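PDB 5NPY: flagellar basal body protein from Helicobacter pylori, which probably builds the flagellar hook, the flexible joint that passes rotation from the motor in the basal body to the filament. Local coordinates for residues A[262-267]-A[283-288]; A[269-274]-A[386-391]. All coordinates share one frame; numbering follows the deposited sequence.

Contact 1 and contact 2 are neighbours, with centres about 14 Å apart. Contact 1 packs helix 279-289 on strand 260-266, and contact 2 takes the loop that leaves this strand and ties it to the loop of the hairpin formed by strands 370-381 and 396-406. Asn274 joins the two: its O is 3.0 Å from Thr265 N, a probable backbone hydrogen bond, and 3.3 Å from Leu285 CD2, so one residue of the loop touches both the strand and the helix. The same hairpin, with its connecting loop, supplies Thr380, Asn381, Arg393, Thr397 and Glu399 to the pocket that holds tris-hydroxymethyl-methyl-ammonium, which neither contact itself lines.

Contact 1. Residues A[262-267]-A[283-288]; sequences FVFTYG and QKLLKE
Phe264 and Leu285 meet where helix 279-289 lies against a mixed five-stranded sheet, an alpha/beta layer in which Phe264 of strand 260-266 turns its ring to the helix. The main interaction is a CH-pi contact. Leu285 CG stands 3.6 Å from the centroid of the Phe264 ring and only 5° off its normal, centred over one face, and the two side chains approach from opposite directions. With CG anti to the backbone N (chi1 -169°), Leu285 extends off the helix and sets CG over the ring. A flat aromatic ring suits the strand, since it gives a branched leucine a broad surface to sit on.

Apolar packing completes the pair: the methyl CD2 of Leu285 reaches past the centre toward the root of the ring, closing to 3.4 Å from Phe264 CG. Leu282 and Lys289 of the same helix and Val250 of the next strand also touch Phe264, which is buried, and its backbone is hydrogen-bonded to Leu248 of that adjoining strand. No hydrogen bond spans the two segments. Leu286 adds a slighter contact through its backbone, its N approaching the ring obliquely at 4.0 Å from Phe264 CE2.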
loop_
_atom_site.group_PDB
_atom_site.type_symbol
_atom_site.label_atom_id
_atom_site.label_comp_id
_atom_site.label_asym_id
_atom_site.label_seq_id
_atom_site.Cartn_x
_atom_site.Cartn_y
_atom_site.Cartn_z
ATOM N N PHE A 262 -19.432 -39.503 25.333
ATOM C CA PHE A 262 -18.903 -39.247 23.996
ATOM C C PHE A 262 -17.714 -38.301 24.097
ATOM O O PHE A 262 -17.696 -37.393 24.928
ATOM C CB PHE A 262 -19.924 -38.583 23.060
ATOM C CG PHE A 262 -21.212 -39.322 22.924
ATOM C CD1 PHE A 262 -21.396 -40.230 21.895
ATOM C CD2 PHE A 262 -22.253 -39.088 23.806
ATOM C CE1 PHE A 262 -22.583 -40.904 21.760
ATOM C CE2 PHE A 262 -23.441 -39.757 23.677
ATOM C CZ PHE A 262 -23.607 -40.672 22.655
ATOM N N VAL A 263 -16.736 -38.490 23.223
ATOM C CA VAL A 263 -15.607 -37.579 23.116
ATOM C C VAL A 263 -15.569 -37.008 21.705
ATOM O O VAL A 263 -15.508 -37.759 20.724
ATOM C CB VAL A 263 -14.277 -38.259 23.464
ATOM C CG1 VAL A 263 -13.129 -37.279 23.261
ATOM C CG2 VAL A 263 -14.303 -38.749 24.905
ATOM N N PHE A 264 -15.617 -35.685 21.611
ATOM C CA PHE A 264 -15.331 -34.951 20.395
ATOM C C PHE A 264 -13.961 -34.299 20.548
ATOM O O PHE A 264 -13.554 -33.935 21.658
ATOM C CB PHE A 264 -16.389 -33.879 20.130
ATOM C CG PHE A 264 -17.803 -34.381 20.156
ATOM C CD1 PHE A 264 -18.096 -35.725 19.991
ATOM C CD2 PHE A 264 -18.848 -33.493 20.319
ATOM C CE1 PHE A 264 -19.403 -36.179 20.000
ATOM C CE2 PHE A 264 -20.176 -33.937 20.323
ATOM C CZ PHE A 264 -20.453 -35.282 20.158
ATOM N N THR A 265 -13.246 -34.157 19.432
ATOM C CA THR A 265 -11.874 -33.659 19.433
ATOM C C THR A 265 -11.690 -32.612 18.342
ATOM O O THR A 265 -12.052 -32.847 17.186
ATOM C CB THR A 265 -10.865 -34.797 19.214
ATOM O OG1 THR A 265 -10.936 -35.739 20.293
ATOM C CG2 THR A 265 -9.452 -34.252 19.086
ATOM N N TYR A 266 -11.091 -31.479 18.699
ATOM C CA TYR A 266 -10.825 -30.447 17.712
ATOM C C TYR A 266 -9.712 -30.885 16.775
ATOM O O TYR A 266 -8.656 -31.354 17.220
ATOM C CB TYR A 266 -10.460 -29.122 18.383
ATOM C CG TYR A 266 -10.150 -28.022 17.391
ATOM C CD1 TYR A 266 -8.834 -27.755 16.997
ATOM C CD2 TYR A 266 -11.178 -27.255 16.824
ATOM C CE1 TYR A 266 -8.547 -26.753 16.065
ATOM C CE2 TYR A 266 -10.896 -26.240 15.899
ATOM C CZ TYR A 266 -9.582 -25.993 15.534
ATOM O OH TYR A 266 -9.294 -25.008 14.630
ATOM N N GLY A 267 -9.944 -30.692 15.485
ATOM C CA GLY A 267 -8.975 -31.040 14.465
ATOM C C GLY A 267 -9.654 -31.195 13.118
ATOM O O GLY A 267 -10.862 -31.002 12.976
ATOM N N GLN A 283 -21.923 -28.541 15.471
ATOM C CA GLN A 283 -23.376 -28.645 15.496
ATOM C C GLN A 283 -23.834 -30.014 14.994
ATOM O O GLN A 283 -24.604 -30.718 15.662
ATOM C CB GLN A 283 -23.967 -27.523 14.647
ATOM C CG GLN A 283 -25.468 -27.521 14.536
ATOM C CD GLN A 283 -25.962 -26.618 13.423
ATOM O OE1 GLN A 283 -25.757 -26.908 12.239
ATOM N NE2 GLN A 283 -26.604 -25.503 13.796
ATOM N N LYS A 284 -23.324 -30.416 13.830
ATOM C CA LYS A 284 -23.674 -31.698 13.227
ATOM C C LYS A 284 -23.284 -32.858 14.130
ATOM O O LYS A 284 -24.054 -33.806 14.309
ATOM C CB LYS A 284 -22.976 -31.816 11.866
ATOM C CG LYS A 284 -23.439 -32.943 10.976
ATOM C CD LYS A 284 -22.500 -33.089 9.797
ATOM C CE LYS A 284 -23.004 -34.121 8.815
ATOM N NZ LYS A 284 -21.885 -34.935 8.259
ATOM N N LEU A 285 -22.086 -32.800 14.706
ATOM C CA LEU A 285 -21.628 -33.872 15.583
ATOM C C LEU A 285 -22.492 -33.955 16.836
ATOM O O LEU A 285 -22.932 -35.043 17.224
ATOM C CB LEU A 285 -20.158 -33.638 15.924
ATOM C CG LEU A 285 -19.326 -34.709 16.605
ATOM C CD1 LEU A 285 -19.341 -36.017 15.798
ATOM C CD2 LEU A 285 -17.898 -34.163 16.776
ATOM N N LEU A 286 -22.791 -32.805 17.447
ATOM C CA LEU A 286 -23.664 -32.773 18.618
ATOM C C LEU A 286 -25.087 -33.234 18.309
ATOM O O LEU A 286 -25.742 -33.824 19.171
ATOM C CB LEU A 286 -23.695 -31.366 19.193
ATOM C CG LEU A 286 -24.561 -31.153 20.423
ATOM C CD1 LEU A 286 -23.933 -31.830 21.634
ATOM C CD2 LEU A 286 -24.726 -29.658 20.638
ATOM N N LYS A 287 -25.596 -32.961 17.104
ATOM C CA LYS A 287 -26.970 -33.352 16.798
ATOM C C LYS A 287 -27.092 -34.856 16.610
ATOM O O LYS A 287 -28.065 -35.461 17.065
ATOM C CB LYS A 287 -27.475 -32.631 15.548
ATOM C CG LYS A 287 -28.928 -32.968 15.186
ATOM C CD LYS A 287 -29.913 -32.550 16.300
ATOM C CE LYS A 287 -31.364 -32.555 15.793
ATOM N NZ LYS A 287 -32.376 -32.219 16.837
ATOM N N GLU A 288 -26.121 -35.475 15.935
ATOM C CA GLU A 288 -26.171 -36.910 15.676
ATOM C C GLU A 288 -25.991 -37.731 16.958
ATOM O O GLU A 288 -26.754 -38.671 17.214
ATOM C CB GLU A 288 -25.110 -37.266 14.635
ATOM C CG GLU A 288 -25.377 -36.578 13.312
ATOM C CD GLU A 288 -24.299 -36.825 12.279
ATOM O OE1 GLU A 288 -23.153 -37.120 12.681
ATOM O OE2 GLU A 288 -24.607 -36.720 11.066
#

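Contact 2. Residues A[269-274]-A[386-391]; sequences AEKGEN and TSSPTS
Lys271 reaches across to Ser388 with its ammonium end, and the bond from Lys271 NZ to Ser388 OG, 3.0 Å long, is the hydrogen bond of the contact. The lysine chain does not run straight to it: after a bend at chi2 (-68°) and an extended middle, a second bend at chi4 (65°) swings NZ onto the serine hydroxyl. A long, flexible side chain suits this place, because it can extend from one surface loop to the other. Thr390 meets the lysine at about a right angle, with Thr390 OG1 lying 3.7 Å from Lys271 NZ. The two hydroxyls of the second loop are coupled as well, Ser388 OG and Thr390 OG1 being hydrogen-bonded at 3.1 Å, and either may be the donor. The ammonium group would probably polarise the serine oxygen that accepts its hydrogen bond.

Both hydroxyls belong to a type I beta turn from Ser388 to Ser391, which brings them together and is closed by a bond of 3.0 Å from Ser391 N to Ser388 O, with Pro389 well suited to the second position of such a turn. The turn lies in the loop that joins strands 370-381 and 396-406, whereas Lys271 belongs to the connection between strands 260-266 and 275-276, so the contact bridges two different sheets at the surface. The same two loops are also joined by a salt bridge from Glu270 OE1 to Lys392 NZ and by a hydrogen bond between Ser391 OG and Asp268 OD1.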
loop_
_atom_site.group_PDB
_atom_site.type_symbol
_atom_site.label_atom_id
_atom_site.label_comp_id
_atom_site.label_asym_id
_atom_site.label_seq_id
_atom_site.Cartn_x
_atom_site.Cartn_y
_atom_site.Cartn_z
ATOM N N ALA A 269 -11.704 -32.098 10.334
ATOM C CA ALA A 269 -12.971 -32.828 10.412
ATOM C C ALA A 269 -12.950 -34.156 9.646
ATOM O O ALA A 269 -13.779 -35.028 9.930
ATOM C CB ALA A 269 -14.130 -31.949 9.907
ATOM N N GLU A 270 -12.019 -34.347 8.706
ATOM C CA GLU A 270 -11.984 -35.573 7.915
ATOM C C GLU A 270 -11.064 -36.653 8.480
ATOM O O GLU A 270 -11.070 -37.772 7.955
ATOM C CB GLU A 270 -11.580 -35.261 6.466
ATOM C CG GLU A 270 -12.457 -34.191 5.837
ATOM C CD GLU A 270 -12.438 -34.180 4.321
ATOM O OE1 GLU A 270 -11.562 -33.511 3.729
ATOM O OE2 GLU A 270 -13.320 -34.826 3.718
ATOM N N LYS A 271 -10.421 -36.649 9.369
ATOM C CA LYS A 271 -9.399 -37.366 10.120
ATOM C C LYS A 271 -9.949 -37.794 11.470
ATOM O O LYS A 271 -10.967 -37.281 11.943
ATOM C CB LYS A 271 -8.157 -36.506 10.333
ATOM C CG LYS A 271 -7.480 -36.103 9.053
ATOM C CD LYS A 271 -6.853 -37.298 8.347
ATOM C CE LYS A 271 -6.170 -36.863 7.045
ATOM N NZ LYS A 271 -4.987 -35.944 7.291
ATOM N N GLY A 272 -9.445 -38.920 11.949
ATOM C CA GLY A 272 -9.771 -39.366 13.292
ATOM C C GLY A 272 -11.256 -39.619 13.522
ATOM O O GLY A 272 -12.067 -39.757 12.593
ATOM N N GLU A 273 -11.602 -39.663 14.806
ATOM C CA GLU A 273 -12.947 -39.983 15.262
ATOM C C GLU A 273 -13.559 -38.780 15.972
ATOM O O GLU A 273 -12.937 -38.193 16.876
ATOM C CB GLU A 273 -12.916 -41.196 16.195
ATOM C CG GLU A 273 -14.279 -41.661 16.678
ATOM C CD GLU A 273 -14.172 -42.682 17.793
ATOM O OE1 GLU A 273 -13.033 -42.957 18.233
ATOM O OE2 GLU A 273 -15.221 -43.201 18.234
ATOM N N ASN A 274 -14.786 -38.430 15.564
ATOM C CA ASN A 274 -15.558 -37.337 16.158
ATOM C C ASN A 274 -14.764 -36.036 16.179
ATOM O O ASN A 274 -14.790 -35.293 17.156
ATOM C CB ASN A 274 -16.042 -37.701 17.571
ATOM C CG ASN A 274 -17.041 -38.841 17.560
ATOM O OD1 ASN A 274 -17.608 -39.154 16.514
ATOM N ND2 ASN A 274 -17.256 -39.475 18.714
ATOM N N THR A 386 -1.406 -29.384 13.438
ATOM C CA THR A 386 -1.517 -30.818 13.185
ATOM C C THR A 386 -2.208 -31.157 11.866
ATOM O O THR A 386 -2.411 -32.342 11.585
ATOM C CB THR A 386 -2.257 -31.517 14.318
ATOM O OG1 THR A 386 -3.577 -30.970 14.431
ATOM C CG2 THR A 386 -1.493 -31.372 15.658
ATOM N N SER A 387 -2.571 -30.162 11.063
ATOM C CA SER A 387 -3.185 -30.388 9.762
ATOM C C SER A 387 -2.133 -30.759 8.713
ATOM O O SER A 387 -1.004 -30.270 8.744
ATOM C CB SER A 387 -3.913 -29.131 9.312
ATOM O OG SER A 387 -2.948 -28.120 9.066
ATOM N N SER A 388 -2.522 -31.613 7.770
ATOM C CA SER A 388 -1.662 -32.028 6.664
ATOM C C SER A 388 -1.971 -31.231 5.398
ATOM O O SER A 388 -2.956 -30.494 5.332
ATOM C CB SER A 388 -1.833 -33.518 6.400
ATOM O OG SER A 388 -3.190 -33.813 6.120
ATOM N N PRO A 389 -1.111 -31.330 4.365
ATOM C CA PRO A 389 -1.440 -30.703 3.073
ATOM C C PRO A 389 -2.789 -31.122 2.490
ATOM O O PRO A 389 -3.341 -30.384 1.669
ATOM C CB PRO A 389 -0.281 -31.134 2.158
ATOM C CG PRO A 389 0.793 -31.729 3.077
ATOM C CD PRO A 389 0.332 -31.621 4.491
ATOM N N THR A 390 -3.357 -32.259 2.903
ATOM C CA THR A 390 -4.682 -32.632 2.395
ATOM C C THR A 390 -5.841 -31.919 3.093
ATOM O O THR A 390 -6.980 -32.023 2.616
ATOM C CB THR A 390 -4.922 -34.141 2.512
ATOM O OG1 THR A 390 -5.152 -34.500 3.883
ATOM C CG2 THR A 390 -3.741 -34.908 1.976
ATOM N N SER A 391 -5.596 -31.233 4.211
ATOM C CA SER A 391 -6.688 -30.608 4.958
ATOM C C SER A 391 -7.302 -29.496 4.127
ATOM O O SER A 391 -6.582 -28.672 3.556
ATOM C CB SER A 391 -6.181 -30.047 6.292
ATOM O OG SER A 391 -5.460 -31.024 7.016
#